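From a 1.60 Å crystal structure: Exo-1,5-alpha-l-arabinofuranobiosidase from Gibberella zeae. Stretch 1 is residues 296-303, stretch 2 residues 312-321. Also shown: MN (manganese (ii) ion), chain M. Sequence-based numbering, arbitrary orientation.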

# COMPACT_ATOMS: atom_id res chain seq x y z
N THR A 296 12.69 -4.83 1.60
CA THR A 296 14.08 -5.13 2.02
C THR A 296 14.97 -5.62 0.87
O THR A 296 16.17 -5.87 1.10
CB THR A 296 14.12 -6.16 3.14
OG1 THR A 296 13.61 -7.43 2.71
CG2 THR A 296 13.37 -5.66 4.41
N ARG A 297 14.40 -5.81 -0.31
CA ARG A 297 15.15 -6.25 -1.51
C ARG A 297 14.67 -5.51 -2.71
O ARG A 297 13.54 -5.04 -2.71
CB ARG A 297 14.92 -7.75 -1.76
CG ARG A 297 15.33 -8.60 -0.62
CD ARG A 297 15.31 -10.05 -0.98
NE ARG A 297 16.27 -10.30 -2.06
CZ ARG A 297 17.42 -10.95 -1.91
NH1 ARG A 297 17.79 -11.44 -0.72
NH2 ARG A 297 18.20 -11.09 -2.98
N SER A 298 15.49 -5.46 -3.78
CA SER A 298 15.12 -4.73 -4.98
C SER A 298 14.39 -5.53 -6.05
O SER A 298 13.77 -4.94 -6.94
CB SER A 298 16.35 -4.05 -5.59
OG SER A 298 17.29 -5.02 -6.00
N GLU A 299 14.46 -6.86 -5.98
CA GLU A 299 13.83 -7.69 -6.99
C GLU A 299 12.30 -7.64 -6.92
O GLU A 299 11.71 -7.22 -5.91
CB GLU A 299 14.29 -9.15 -6.89
CG GLU A 299 15.82 -9.29 -7.04
CD GLU A 299 16.59 -9.27 -5.76
OE1 GLU A 299 16.05 -8.95 -4.69
OE2 GLU A 299 17.80 -9.63 -5.79
N ILE A 300 11.67 -8.07 -8.01
CA ILE A 300 10.23 -8.38 -8.01
C ILE A 300 10.08 -9.90 -7.97
O ILE A 300 10.96 -10.65 -8.47
CB ILE A 300 9.47 -7.72 -9.14
CG1 ILE A 300 9.93 -8.22 -10.53
CG2 ILE A 300 9.52 -6.15 -8.96
CD1 ILE A 300 8.99 -7.88 -11.66
N PHE A 301 8.96 -10.34 -7.40
CA PHE A 301 8.60 -11.73 -7.22
C PHE A 301 7.31 -12.00 -7.98
O PHE A 301 6.31 -11.30 -7.80
CB PHE A 301 8.50 -12.06 -5.75
CG PHE A 301 9.79 -11.90 -5.02
CD1 PHE A 301 10.65 -12.96 -4.84
CD2 PHE A 301 10.20 -10.65 -4.59
CE1 PHE A 301 11.89 -12.79 -4.20
CE2 PHE A 301 11.42 -10.48 -3.94
CZ PHE A 301 12.27 -11.56 -3.76
N THR A 302 7.32 -13.02 -8.84
CA THR A 302 6.18 -13.24 -9.74
C THR A 302 5.61 -14.64 -9.58
O THR A 302 6.31 -15.55 -9.18
CB THR A 302 6.54 -13.03 -11.24
OG1 THR A 302 7.55 -14.00 -11.63
CG2 THR A 302 7.04 -11.60 -11.50
N ASN A 303 4.33 -14.78 -9.95
CA ASN A 303 3.64 -16.08 -9.86
C ASN A 303 2.59 -16.13 -10.94
O ASN A 303 1.63 -15.38 -10.96
CB ASN A 303 3.06 -16.30 -8.45
CG ASN A 303 2.55 -17.72 -8.22
OD1 ASN A 303 1.63 -18.17 -8.93
ND2 ASN A 303 3.10 -18.39 -7.22
N TRP A 312 6.84 -19.36 -7.27
CA TRP A 312 7.34 -17.96 -7.19
C TRP A 312 8.72 -17.87 -7.83
O TRP A 312 9.59 -18.70 -7.53
CB TRP A 312 7.38 -17.44 -5.77
CG TRP A 312 6.02 -17.25 -5.19
CD1 TRP A 312 5.29 -18.16 -4.45
CD2 TRP A 312 5.18 -16.09 -5.31
NE1 TRP A 312 4.06 -17.63 -4.09
CE2 TRP A 312 3.96 -16.37 -4.63
CE3 TRP A 312 5.33 -14.85 -5.94
CZ2 TRP A 312 2.91 -15.43 -4.54
CZ3 TRP A 312 4.27 -13.92 -5.85
CH2 TRP A 312 3.09 -14.22 -5.15
N LYS A 313 8.90 -16.85 -8.66
CA LYS A 313 10.19 -16.57 -9.31
C LYS A 313 10.64 -15.16 -8.93
O LYS A 313 9.83 -14.33 -8.53
CB LYS A 313 10.08 -16.70 -10.83
CG LYS A 313 9.35 -17.96 -11.38
CD LYS A 313 9.91 -19.26 -10.90
CE LYS A 313 9.29 -20.46 -11.63
NZ LYS A 313 9.51 -21.73 -10.82
N LYS A 314 11.94 -14.90 -9.06
CA LYS A 314 12.53 -13.63 -8.66
C LYS A 314 13.27 -13.00 -9.84
O LYS A 314 14.00 -13.72 -10.54
CB LYS A 314 13.46 -13.88 -7.51
CG LYS A 314 14.44 -12.73 -7.15
CD LYS A 314 15.35 -13.13 -6.01
CE LYS A 314 16.59 -13.84 -6.53
NZ LYS A 314 17.70 -13.78 -5.57
N TRP A 315 13.14 -11.69 -10.03
CA TRP A 315 13.75 -10.96 -11.15
C TRP A 315 14.29 -9.59 -10.74
O TRP A 315 13.61 -8.83 -10.03
CB TRP A 315 12.76 -10.73 -12.32
CG TRP A 315 11.86 -11.91 -12.63
CD1 TRP A 315 10.62 -12.12 -12.13
CD2 TRP A 315 12.16 -13.04 -13.46
NE1 TRP A 315 10.10 -13.30 -12.60
CE2 TRP A 315 11.02 -13.88 -13.43
CE3 TRP A 315 13.24 -13.39 -14.26
CZ2 TRP A 315 10.96 -15.08 -14.15
CZ3 TRP A 315 13.18 -14.58 -14.98
CH2 TRP A 315 12.05 -15.40 -14.92
N ASP A 316 15.49 -9.25 -11.21
CA ASP A 316 16.06 -7.94 -10.97
C ASP A 316 15.35 -6.88 -11.76
O ASP A 316 14.86 -7.13 -12.88
CB ASP A 316 17.56 -7.91 -11.38
CG ASP A 316 18.41 -8.72 -10.49
OD1 ASP A 316 18.27 -8.63 -9.25
OD2 ASP A 316 19.26 -9.46 -11.02
N VAL A 317 15.28 -5.68 -11.17
CA VAL A 317 14.73 -4.51 -11.83
C VAL A 317 15.61 -3.31 -11.48
O VAL A 317 16.37 -3.39 -10.52
CB VAL A 317 13.25 -4.23 -11.38
CG1 VAL A 317 12.28 -5.36 -11.84
CG2 VAL A 317 13.20 -4.00 -9.87
N PRO A 318 15.50 -2.21 -12.23
CA PRO A 318 16.40 -1.10 -11.94
C PRO A 318 16.03 -0.17 -10.80
O PRO A 318 16.83 0.69 -10.41
CB PRO A 318 16.41 -0.30 -13.23
CG PRO A 318 15.22 -0.70 -13.97
CD PRO A 318 14.80 -2.03 -13.51
N GLN A 319 14.81 -0.32 -10.29
CA GLN A 319 14.34 0.56 -9.22
C GLN A 319 14.90 0.07 -7.89
O GLN A 319 14.90 -1.13 -7.59
CB GLN A 319 12.81 0.54 -9.21
CG GLN A 319 12.20 1.47 -8.16
CD GLN A 319 12.32 2.93 -8.52
OE1 GLN A 319 12.60 3.33 -9.68
NE2 GLN A 319 12.11 3.77 -7.52
N PRO A 320 15.45 1.00 -7.05
CA PRO A 320 16.05 0.57 -5.81
C PRO A 320 15.08 0.04 -4.73
O PRO A 320 13.87 0.25 -4.81
CB PRO A 320 16.75 1.84 -5.32
CG PRO A 320 16.01 2.93 -5.91
CD PRO A 320 15.58 2.44 -7.26
N THR A 321 15.65 -0.61 -3.74
CA THR A 321 14.92 -1.05 -2.54
C THR A 321 14.35 0.15 -1.81
O THR A 321 15.02 1.19 -1.62
CB THR A 321 15.83 -1.81 -1.63
OG1 THR A 321 16.32 -2.97 -2.34
CG2 THR A 321 15.12 -2.21 -0.33
MN MN M . 19.31 -9.56 -7.59
O HOH W 1 17.15 -5.90 -8.69
O HOH W 2 18.81 -11.17 -7.86

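The two stretches form a short antiparallel beta pairing, extended at one end by a manganese site and a water bridge. Together they bury 864 Å² of surface.

The backbone carries four hydrogen bonds. Ile300 and Trp315 form one hydrogen-bonded pair: Ile300 N donates to Trp315 O at 2.9 Å, and Trp315 N donates to Ile300 O at 2.9 Å. Two residues along, Thr302 N donates to Lys313 O at 2.8 Å, and Lys313 N returns a bond to Thr302 O at 2.9 Å. Between these pairs, Phe301 and Lys314 form a non-hydrogen-bonded pair, with CA atoms 4.6 Å apart. Here CA-H groups approach the carbonyls, as is usual in antiparallel sheets: Phe301 CA lies 3.2 Å from Lys313 O, and Lys314 CA lies 3.4 Å from Ile300 O.

Side chains alternate between the two faces of the sheet. Ile300, Thr302, Lys313 and Trp315 share one face. Trp315 reaches diagonally across it, and its indole NE1 donates a hydrogen bond to Thr302 OG1 at 2.8 Å. The hydroxyl therefore lies at the ring edge, near the ring plane. Ile300 adds apolar contact on this side: its CG1 is 4.2 Å from Trp315 CB and 3.9 Å from Val317 CG1.

On the other face, the Phe301 ring meets the aliphatic part of Lys314, with Phe301 CE1 3.8 Å from Lys314 CB. Phe301 CB also lies 4.2 Å from Trp312 CE3. At the far end of the strand, Asn303 packs over the Trp312 indole. Asn303 CB sits 3.6 Å from the centroid of the six-membered ring, almost on the ring normal, in a CH-pi contact.

Charge gathers near Glu299. Within its own stretch, Glu299 OE1 forms a salt bridge with Arg297 NE at 3.0 Å. Arg297 NH2 also comes within 3.8 Å of Lys314 NZ. These like charges do not attract, but the nearby carboxylate can offset their repulsion.

The manganese ion links the stretches through opposite charge. Glu299 OE2 binds MN at 2.4 Å, and Asp316 OD1 binds it at 2.2 Å. Water 1 makes a second link: it accepts from Ser298 OG at 2.8 Å and from Val317 N at 3.1 Å, and its oxygen donates to Asp316 OD1 at 3.0 Å.

Beyond the strands, Ser298 packs against Val317 and Thr321. Ser298 N is 3.0 Å from Thr321 OG1, but the angle is too poor for a hydrogen bond.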